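Local coordinates for secreted effector protein SopD (Salmonella typhimurium, PDB 5CPC), which alters host cell physiology as a secreted virulence effector, acting with SopB in membrane fission and macropinosome formation during invasion and contributing to replication in macrophages, at residues I182-R191 with G309-T317; I232-F243 with L292-R301. All blocks are in the same frame, centred on the assembly; numbering follows the deposited sequence.

Contact 1 (I182-R191 with G309-T317); sequences IKTAVYEMMR and GCSRNILLT
L315 packs against Y187, M190 and R191 where the irregular C-terminal segment 309-317 runs along helix 180-190, joining the last residues of the chain to that helix. The tight part centres on this leucine. Its CD1 stands over the middle of the Y187 ring, 3.6 Å from the centroid and only 2° off the normal, a CH-pi contact. Its CG lies over the centre of the R191 guanidinium, and CD2 reaches M190 CE, so L315 touches an aromatic face with one methyl and a cationic plane with its branch point. L316 turns the other way along the helix: CD2 meets V186 CG1 at 3.7 Å and also sits at the Y187 ring edge, while CD1 touches I182 CG2. Here CG is held between the backbone N and the carbonyl carbon (chi1 72°), which brings both methyls to the helix; L254 and H255 of helix 248-256 also touch this side chain. Y187 OH accepts from L315 N at 2.7 Å. Toward T317 the fit loosens: K183 CG lies 4.1 Å from L316 CG, and a water joins K183 NZ to T317 OG1 at the more exposed end. At the opposite end, R191 NE bonds I232 O and NH1 forms a salt bridge with E194, while N313 O accepts from both R191 NH1 (3.1 Å) and R191 NH2 (3.3 Å), lying in the guanidinium plane.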
loop_
_atom_site.group_PDB
_atom_site.type_symbol
_atom_site.label_atom_id
_atom_site.label_comp_id
_atom_site.label_asym_id
_atom_site.label_seq_id
_atom_site.Cartn_x
_atom_site.Cartn_y
_atom_site.Cartn_z
ATOM N N ILE A 182 -6.242 0.520 -6.650
ATOM C CA ILE A 182 -4.950 0.535 -5.903
ATOM C C ILE A 182 -3.808 0.438 -6.953
ATOM O O ILE A 182 -3.142 1.415 -7.167
ATOM C CB ILE A 182 -4.894 -0.537 -4.792
ATOM C CG1 ILE A 182 -5.669 -0.059 -3.560
ATOM C CG2 ILE A 182 -3.463 -0.901 -4.372
ATOM C CD1 ILE A 182 -5.457 1.417 -3.176
ATOM N N LYS A 183 -3.737 -0.649 -7.723
ATOM C CA LYS A 183 -2.864 -0.695 -8.923
ATOM C C LYS A 183 -2.745 0.623 -9.662
ATOM O O LYS A 183 -1.667 1.228 -9.731
ATOM C CB LYS A 183 -3.290 -1.773 -9.906
ATOM C CG LYS A 183 -2.767 -3.137 -9.513
ATOM C CD LYS A 183 -3.431 -4.195 -10.324
ATOM C CE LYS A 183 -2.915 -4.178 -11.738
ATOM N NZ LYS A 183 -3.223 -5.509 -12.348
ATOM N N THR A 184 -3.870 1.090 -10.177
ATOM C CA THR A 184 -3.945 2.374 -10.848
ATOM C C THR A 184 -3.362 3.525 -10.021
ATOM O O THR A 184 -2.588 4.323 -10.568
ATOM C CB THR A 184 -5.403 2.660 -11.241
ATOM O OG1 THR A 184 -5.846 1.527 -11.982
ATOM C CG2 THR A 184 -5.529 3.936 -12.124
ATOM N N ALA A 185 -3.699 3.595 -8.727
ATOM C CA ALA A 185 -3.165 4.672 -7.883
ATOM C C ALA A 185 -1.657 4.534 -7.628
ATOM O O ALA A 185 -0.947 5.497 -7.704
ATOM C CB ALA A 185 -3.853 4.725 -6.593
ATOM N N VAL A 186 -1.192 3.349 -7.287
ATOM C CA VAL A 186 0.233 3.154 -7.128
ATOM C C VAL A 186 1.038 3.565 -8.410
ATOM O O VAL A 186 1.954 4.350 -8.302
ATOM C CB VAL A 186 0.531 1.747 -6.657
ATOM C CG1 VAL A 186 2.025 1.512 -6.566
ATOM C CG2 VAL A 186 -0.198 1.505 -5.287
ATOM N N TYR A 187 0.680 3.053 -9.599
ATOM C CA TYR A 187 1.357 3.452 -10.887
ATOM C C TYR A 187 1.253 4.955 -11.201
ATOM O O TYR A 187 2.221 5.610 -11.623
ATOM C CB TYR A 187 0.931 2.529 -12.064
ATOM C CG TYR A 187 1.714 1.209 -12.071
ATOM C CD1 TYR A 187 1.418 0.197 -11.167
ATOM C CD2 TYR A 187 2.828 1.041 -12.908
ATOM C CE1 TYR A 187 2.163 -0.971 -11.105
ATOM C CE2 TYR A 187 3.570 -0.178 -12.898
ATOM C CZ TYR A 187 3.240 -1.154 -11.979
ATOM O OH TYR A 187 3.967 -2.322 -11.926
ATOM N N GLU A 188 0.103 5.552 -10.907
ATOM C CA GLU A 188 -0.104 6.970 -11.236
ATOM C C GLU A 188 0.843 7.880 -10.435
ATOM O O GLU A 188 1.360 8.916 -10.908
ATOM C CB GLU A 188 -1.575 7.336 -10.884
ATOM C CG GLU A 188 -2.278 8.220 -11.925
ATOM C CD GLU A 188 -3.828 8.204 -11.771
ATOM O OE1 GLU A 188 -4.345 9.096 -11.068
ATOM O OE2 GLU A 188 -4.511 7.301 -12.334
ATOM N N MET A 189 1.006 7.540 -9.163
ATOM C CA MET A 189 1.949 8.297 -8.362
ATOM C C MET A 189 3.436 7.967 -8.752
ATOM O O MET A 189 4.210 8.858 -8.847
ATOM C CB MET A 189 1.754 7.943 -6.897
ATOM C CG MET A 189 2.603 8.853 -5.993
ATOM S SD MET A 189 2.422 8.618 -4.197
ATOM C CE MET A 189 3.518 7.186 -4.129
ATOM N N MET A 190 3.824 6.670 -8.862
ATOM C CA MET A 190 5.289 6.355 -8.996
ATOM C C MET A 190 5.828 6.258 -10.383
ATOM O O MET A 190 6.983 6.573 -10.586
ATOM C CB MET A 190 5.543 5.026 -8.411
ATOM C CG MET A 190 4.918 5.054 -7.136
ATOM S SD MET A 190 6.032 5.308 -5.851
ATOM C CE MET A 190 5.798 3.531 -5.652
ATOM N N ARG A 191 5.020 5.753 -11.329
ATOM C CA ARG A 191 5.459 5.612 -12.729
ATOM C C ARG A 191 4.330 6.122 -13.590
ATOM O O ARG A 191 3.652 5.319 -14.237
ATOM C CB ARG A 191 5.762 4.123 -13.047
ATOM C CG ARG A 191 6.811 3.457 -12.077
ATOM C CD ARG A 191 7.068 2.027 -12.488
ATOM N NE ARG A 191 8.118 1.449 -11.665
ATOM C CZ ARG A 191 8.395 0.155 -11.668
ATOM N NH1 ARG A 191 7.710 -0.687 -12.437
ATOM N NH2 ARG A 191 9.378 -0.290 -10.908
ATOM N N GLY A 309 11.032 -13.992 -19.846
ATOM C CA GLY A 309 9.612 -13.755 -19.490
ATOM C C GLY A 309 9.145 -13.687 -18.021
ATOM O O GLY A 309 7.906 -13.709 -17.755
ATOM N N CYS A 310 10.066 -13.561 -17.055
ATOM C CA CYS A 310 9.663 -13.658 -15.602
ATOM C C CYS A 310 9.815 -12.517 -14.577
ATOM O O CYS A 310 10.200 -12.772 -13.395
ATOM C CB CYS A 310 10.265 -14.922 -14.982
ATOM S SG CYS A 310 9.618 -16.402 -15.758
ATOM N N SER A 311 9.422 -11.298 -14.919
ATOM C CA SER A 311 9.648 -10.165 -14.006
ATOM C C SER A 311 8.868 -10.103 -12.684
ATOM O O SER A 311 7.686 -10.411 -12.634
ATOM C CB SER A 311 9.423 -8.860 -14.756
ATOM O OG SER A 311 9.820 -7.751 -13.978
ATOM N N ARG A 312 9.562 -9.656 -11.637
ATOM C CA ARG A 312 8.952 -9.110 -10.436
ATOM C C ARG A 312 9.426 -7.692 -10.223
ATOM O O ARG A 312 9.633 -7.280 -9.078
ATOM C CB ARG A 312 9.339 -9.925 -9.219
ATOM C CG ARG A 312 8.870 -11.352 -9.294
ATOM C CD ARG A 312 9.757 -12.256 -8.475
ATOM N NE ARG A 312 10.935 -12.577 -9.244
ATOM C CZ ARG A 312 11.936 -13.344 -8.810
ATOM N NH1 ARG A 312 11.917 -13.852 -7.581
ATOM N NH2 ARG A 312 12.977 -13.576 -9.596
ATOM N N ASN A 313 9.662 -6.969 -11.328
ATOM C CA ASN A 313 9.963 -5.548 -11.231
ATOM C C ASN A 313 8.698 -4.658 -11.395
ATOM O O ASN A 313 8.799 -3.453 -11.622
ATOM C CB ASN A 313 11.075 -5.153 -12.200
ATOM C CG ASN A 313 12.481 -5.549 -11.685
ATOM O OD1 ASN A 313 12.829 -5.300 -10.534
ATOM N ND2 ASN A 313 13.280 -6.179 -12.553
ATOM N N ILE A 314 7.512 -5.257 -11.251
ATOM C CA ILE A 314 6.246 -4.482 -11.174
ATOM C C ILE A 314 6.195 -3.815 -9.832
ATOM O O ILE A 314 6.835 -4.316 -8.953
ATOM C CB ILE A 314 4.987 -5.367 -11.304
ATOM C CG1 ILE A 314 4.820 -6.309 -10.090
ATOM C CG2 ILE A 314 4.969 -6.083 -12.660
ATOM C CD1 ILE A 314 5.416 -7.682 -10.230
ATOM N N LEU A 315 5.444 -2.714 -9.656
ATOM C CA LEU A 315 5.298 -2.105 -8.305
ATOM C C LEU A 315 4.428 -2.972 -7.394
ATOM O O LEU A 315 4.696 -3.130 -6.178
ATOM C CB LEU A 315 4.755 -0.670 -8.366
ATOM C CG LEU A 315 5.606 0.311 -9.142
ATOM C CD1 LEU A 315 4.783 1.437 -9.663
ATOM C CD2 LEU A 315 6.713 0.847 -8.255
ATOM N N LEU A 316 3.412 -3.573 -7.988
ATOM C CA LEU A 316 2.548 -4.525 -7.294
ATOM C C LEU A 316 1.744 -5.198 -8.374
ATOM O O LEU A 316 1.476 -4.615 -9.424
ATOM C CB LEU A 316 1.584 -3.803 -6.322
ATOM C CG LEU A 316 0.434 -2.985 -6.919
ATOM C CD1 LEU A 316 -0.451 -2.398 -5.821
ATOM C CD2 LEU A 316 0.969 -1.843 -7.710
ATOM N N THR A 317 1.374 -6.447 -8.129
ATOM C CA THR A 317 0.399 -7.076 -8.991
ATOM C C THR A 317 -0.678 -7.870 -8.224
ATOM O O THR A 317 -0.531 -8.181 -7.031
ATOM C CB THR A 317 1.053 -8.036 -9.981
ATOM O OG1 THR A 317 0.055 -8.411 -10.930
ATOM C CG2 THR A 317 1.571 -9.295 -9.242
ATOM O OXT THR A 317 -1.666 -8.273 -8.842
HETATM O O HOH W 1 -0.839 -6.761 -12.519
#

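Contact 2 (I232-F243 with L292-R301)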
loop_
_atom_site.group_PDB
_atom_site.type_symbol
_atom_site.label_atom_id
_atom_site.label_comp_id
_atom_site.label_asym_id
_atom_site.label_seq_id
_atom_site.Cartn_x
_atom_site.Cartn_y
_atom_site.Cartn_z
ATOM N N ILE A 232 11.308 1.029 -7.356
ATOM C CA ILE A 232 11.676 2.315 -7.928
ATOM C C ILE A 232 10.573 2.906 -8.814
ATOM O O ILE A 232 10.050 2.238 -9.711
ATOM C CB ILE A 232 13.026 2.202 -8.770
ATOM C CG1 ILE A 232 14.183 2.139 -7.789
ATOM C CG2 ILE A 232 13.371 3.453 -9.525
ATOM C CD1 ILE A 232 14.434 0.818 -7.449
ATOM N N GLY A 233 10.301 4.186 -8.613
ATOM C CA GLY A 233 9.485 4.939 -9.518
ATOM C C GLY A 233 10.261 5.928 -10.377
ATOM O O GLY A 233 11.424 6.193 -10.122
ATOM N N TYR A 234 9.598 6.463 -11.407
ATOM C CA TYR A 234 10.204 7.375 -12.337
ATOM C C TYR A 234 9.148 8.176 -13.098
ATOM O O TYR A 234 8.087 7.630 -13.434
ATOM C CB TYR A 234 11.060 6.604 -13.409
ATOM C CG TYR A 234 10.637 5.166 -13.722
ATOM C CD1 TYR A 234 9.692 4.897 -14.719
ATOM C CD2 TYR A 234 11.226 4.084 -13.075
ATOM C CE1 TYR A 234 9.341 3.590 -15.025
ATOM C CE2 TYR A 234 10.895 2.766 -13.382
ATOM C CZ TYR A 234 9.967 2.536 -14.365
ATOM O OH TYR A 234 9.602 1.264 -14.714
ATOM N N GLN A 235 9.478 9.431 -13.395
ATOM C CA GLN A 235 8.702 10.286 -14.294
ATOM C C GLN A 235 9.643 11.233 -14.994
ATOM O O GLN A 235 10.647 11.627 -14.441
ATOM C CB GLN A 235 7.596 11.107 -13.576
ATOM C CG GLN A 235 7.901 11.609 -12.162
ATOM C CD GLN A 235 7.030 12.850 -11.741
ATOM O OE1 GLN A 235 5.972 13.145 -12.346
ATOM N NE2 GLN A 235 7.520 13.601 -10.736
ATOM N N GLU A 236 9.279 11.602 -16.216
ATOM C CA GLU A 236 10.009 12.499 -17.011
ATOM C C GLU A 236 9.313 13.848 -16.788
ATOM O O GLU A 236 8.073 13.947 -16.784
ATOM C CB GLU A 236 9.994 12.019 -18.475
ATOM C CG GLU A 236 10.384 10.507 -18.646
ATOM C CD GLU A 236 10.518 10.041 -20.126
ATOM O OE1 GLU A 236 10.796 8.840 -20.393
ATOM O OE2 GLU A 236 10.330 10.873 -21.034
ATOM N N VAL A 237 10.120 14.868 -16.514
ATOM C CA VAL A 237 9.629 16.193 -16.137
ATOM C C VAL A 237 10.609 17.190 -16.733
ATOM O O VAL A 237 11.816 17.120 -16.481
ATOM C CB VAL A 237 9.421 16.315 -14.576
ATOM C CG1 VAL A 237 10.550 15.599 -13.797
ATOM C CG2 VAL A 237 9.206 17.767 -14.118
ATOM N N GLN A 238 10.096 18.048 -17.610
ATOM C CA GLN A 238 10.915 18.991 -18.393
ATOM C C GLN A 238 12.238 18.395 -18.873
ATOM O O GLN A 238 13.303 18.947 -18.603
ATOM C CB GLN A 238 11.132 20.330 -17.646
ATOM C CG GLN A 238 10.022 21.406 -17.871
ATOM C CD GLN A 238 9.063 21.578 -16.660
ATOM O OE1 GLN A 238 9.360 21.122 -15.552
ATOM N NE2 GLN A 238 7.936 22.285 -16.870
ATOM N N GLY A 239 12.168 17.267 -19.582
ATOM C CA GLY A 239 13.350 16.731 -20.238
ATOM C C GLY A 239 14.295 15.921 -19.353
ATOM O O GLY A 239 15.309 15.440 -19.809
ATOM N N GLU A 240 13.949 15.748 -18.093
ATOM C CA GLU A 240 14.787 15.029 -17.183
ATOM C C GLU A 240 13.956 13.838 -16.686
ATOM O O GLU A 240 12.738 13.970 -16.549
ATOM C CB GLU A 240 15.066 15.923 -15.995
ATOM C CG GLU A 240 16.405 16.580 -15.981
ATOM C CD GLU A 240 16.499 17.674 -14.893
ATOM O OE1 GLU A 240 16.595 17.363 -13.686
ATOM O OE2 GLU A 240 16.425 18.852 -15.268
ATOM N N VAL A 241 14.597 12.705 -16.376
ATOM C CA VAL A 241 13.907 11.593 -15.709
ATOM C C VAL A 241 14.284 11.616 -14.235
ATOM O O VAL A 241 15.463 11.636 -13.888
ATOM C CB VAL A 241 14.340 10.239 -16.257
ATOM C CG1 VAL A 241 13.424 9.138 -15.703
ATOM C CG2 VAL A 241 14.353 10.279 -17.792
ATOM N N ALA A 242 13.281 11.598 -13.377
ATOM C CA ALA A 242 13.487 11.704 -11.966
ATOM C C ALA A 242 13.107 10.351 -11.350
ATOM O O ALA A 242 11.990 9.874 -11.556
ATOM C CB ALA A 242 12.554 12.841 -11.411
ATOM N N PHE A 243 14.025 9.737 -10.616
ATOM C CA PHE A 243 13.765 8.492 -9.881
ATOM C C PHE A 243 13.422 8.755 -8.462
ATOM O O PHE A 243 13.730 9.847 -7.952
ATOM C CB PHE A 243 14.998 7.604 -9.946
ATOM C CG PHE A 243 15.336 7.214 -11.339
ATOM C CD1 PHE A 243 14.694 6.150 -11.936
ATOM C CD2 PHE A 243 16.270 7.941 -12.080
ATOM C CE1 PHE A 243 14.912 5.825 -13.274
ATOM C CE2 PHE A 243 16.565 7.559 -13.430
ATOM C CZ PHE A 243 15.869 6.529 -14.017
ATOM N N LEU A 292 20.532 4.056 -12.579
ATOM C CA LEU A 292 19.126 3.894 -12.951
ATOM C C LEU A 292 18.863 4.530 -14.284
ATOM O O LEU A 292 18.218 3.935 -15.158
ATOM C CB LEU A 292 18.211 4.536 -11.836
ATOM C CG LEU A 292 18.309 3.802 -10.490
ATOM C CD1 LEU A 292 17.434 4.451 -9.435
ATOM C CD2 LEU A 292 17.995 2.287 -10.569
ATOM N N GLU A 293 19.377 5.739 -14.464
ATOM C CA GLU A 293 19.098 6.440 -15.743
ATOM C C GLU A 293 19.621 5.628 -16.902
ATOM O O GLU A 293 18.946 5.527 -17.965
ATOM C CB GLU A 293 19.719 7.850 -15.797
ATOM C CG GLU A 293 19.392 8.547 -17.125
ATOM C CD GLU A 293 20.251 9.742 -17.408
ATOM O OE1 GLU A 293 19.709 10.706 -17.952
ATOM O OE2 GLU A 293 21.476 9.745 -17.135
ATOM N N LYS A 294 20.802 5.004 -16.692
ATOM C CA LYS A 294 21.445 4.209 -17.750
ATOM C C LYS A 294 20.573 3.017 -18.035
ATOM O O LYS A 294 20.314 2.712 -19.187
ATOM C CB LYS A 294 22.874 3.787 -17.332
ATOM C CG LYS A 294 23.554 2.622 -18.143
ATOM C CD LYS A 294 25.037 2.196 -17.562
ATOM C CE LYS A 294 26.067 3.342 -17.518
ATOM N NZ LYS A 294 26.243 4.059 -16.146
ATOM N N LEU A 295 20.115 2.335 -16.996
ATOM C CA LEU A 295 19.241 1.174 -17.151
ATOM C C LEU A 295 17.889 1.551 -17.817
ATOM O O LEU A 295 17.376 0.862 -18.719
ATOM C CB LEU A 295 18.998 0.570 -15.776
ATOM C CG LEU A 295 20.209 -0.074 -15.092
ATOM C CD1 LEU A 295 19.865 -0.540 -13.663
ATOM C CD2 LEU A 295 20.594 -1.253 -15.978
ATOM N N TYR A 296 17.331 2.688 -17.408
ATOM C CA TYR A 296 16.000 3.095 -17.898
ATOM C C TYR A 296 16.116 3.375 -19.379
ATOM O O TYR A 296 15.291 2.897 -20.150
ATOM C CB TYR A 296 15.590 4.324 -17.122
ATOM C CG TYR A 296 14.366 5.119 -17.581
ATOM C CD1 TYR A 296 13.121 4.806 -17.095
ATOM C CD2 TYR A 296 14.504 6.267 -18.370
ATOM C CE1 TYR A 296 11.981 5.569 -17.444
ATOM C CE2 TYR A 296 13.356 7.058 -18.717
ATOM C CZ TYR A 296 12.108 6.672 -18.254
ATOM O OH TYR A 296 10.990 7.386 -18.565
ATOM N N LEU A 297 17.203 4.074 -19.793
ATOM C CA LEU A 297 17.409 4.475 -21.191
ATOM C C LEU A 297 17.690 3.271 -22.075
ATOM O O LEU A 297 17.428 3.319 -23.279
ATOM C CB LEU A 297 18.565 5.477 -21.325
ATOM C CG LEU A 297 18.213 6.901 -20.859
ATOM C CD1 LEU A 297 19.362 7.869 -21.156
ATOM C CD2 LEU A 297 16.882 7.442 -21.448
ATOM N N THR A 298 18.178 2.190 -21.470
ATOM C CA THR A 298 18.518 0.968 -22.204
ATOM C C THR A 298 17.525 -0.156 -22.046
ATOM O O THR A 298 17.742 -1.281 -22.560
ATOM C CB THR A 298 19.952 0.442 -21.803
ATOM O OG1 THR A 298 20.103 0.395 -20.357
ATOM C CG2 THR A 298 20.993 1.419 -22.371
ATOM N N HIS A 299 16.436 0.132 -21.345
ATOM C CA HIS A 299 15.322 -0.751 -21.306
ATOM C C HIS A 299 13.983 -0.048 -21.656
ATOM O O HIS A 299 12.948 -0.191 -20.928
ATOM C CB HIS A 299 15.262 -1.418 -19.926
ATOM C CG HIS A 299 16.364 -2.388 -19.704
ATOM N ND1 HIS A 299 17.619 -2.001 -19.294
ATOM C CD2 HIS A 299 16.408 -3.730 -19.848
ATOM C CE1 HIS A 299 18.400 -3.064 -19.224
ATOM N NE2 HIS A 299 17.683 -4.127 -19.532
ATOM N N GLU A 300 14.012 0.685 -22.782
ATOM C CA GLU A 300 12.820 1.202 -23.430
ATOM C C GLU A 300 12.103 2.100 -22.465
ATOM O O GLU A 300 10.912 2.047 -22.370
ATOM C CB GLU A 300 11.963 0.048 -23.997
ATOM C CG GLU A 300 12.804 -0.731 -25.077
ATOM C CD GLU A 300 12.051 -1.805 -25.881
ATOM O OE1 GLU A 300 10.882 -2.116 -25.631
ATOM O OE2 GLU A 300 12.643 -2.374 -26.794
ATOM N N ARG A 301 12.869 2.914 -21.739
ATOM C CA ARG A 301 12.335 3.883 -20.770
ATOM C C ARG A 301 11.403 3.229 -19.754
ATOM O O ARG A 301 10.268 3.699 -19.504
ATOM C CB ARG A 301 11.612 5.027 -21.493
ATOM C CG ARG A 301 12.438 5.750 -22.497
ATOM C CD ARG A 301 11.837 7.123 -22.983
ATOM N NE ARG A 301 12.940 7.834 -23.611
ATOM C CZ ARG A 301 13.635 8.827 -23.051
ATOM N NH1 ARG A 301 13.300 9.315 -21.867
ATOM N NH2 ARG A 301 14.664 9.365 -23.707
#
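The Y296 ring is held on both faces, by V241 CG1 on one and by R301 CA, from its own segment, on the other, with E236 OE1 at the edge. It belongs to an aromatic cluster joining the beta-hairpin 232-245, closed by a type I' turn, to the C-terminal part of helix 285-298. Y296 turns its edge to the face of Y234, with planes 62° apart and CE1 3.6 Å from Y234 CD1; F243 in turn points its edge at the face of Y296, the planes at 90°. With CG anti to the backbone N (chi1 169°), Y296 leaves the helix toward the hairpin, where it meets both rings. The F243 ring has L292 CB over its centre, 3.6 Å from the centroid, and Y296 CB at its edge. The hydroxyl of Y234 points past the cluster to L303 N and E194. Near the hairpin turn the contact becomes polar and exposed. Y296 OH lies 2.3 Å from E236 OE1, too short for the bond to be read with confidence. The firmer interaction is the salt bridge of E236 OE1 with R301 NH1 at 2.9 Å, the nitrogen approaching from above the carboxylate plane while OE1 lies near the guanidinium plane.

Contact 2 is nested along the chain within the loop closed by contact 1, and their centres lie about 15 Å apart on the same side of the chain's centre. They meet where helix 180-190 ends beside the first hairpin strand: M190 O and Y234 N are 2.7 Å apart, and R191 NE is 2.9 Å from I232 O, both probable hydrogen bonds. R191 therefore serves both contacts, with NE directed to the hairpin and its terminal nitrogens to the tail. L315 CD2 packs 3.9 Å from I232 O at the same junction. E194 is a further shared neighbour, in a salt bridge with R191 and hydrogen-bonded to Y234 OH. The centre of contact 1 lies about 11 Å, and that of contact 2 about 23 Å, from the centre of the chain.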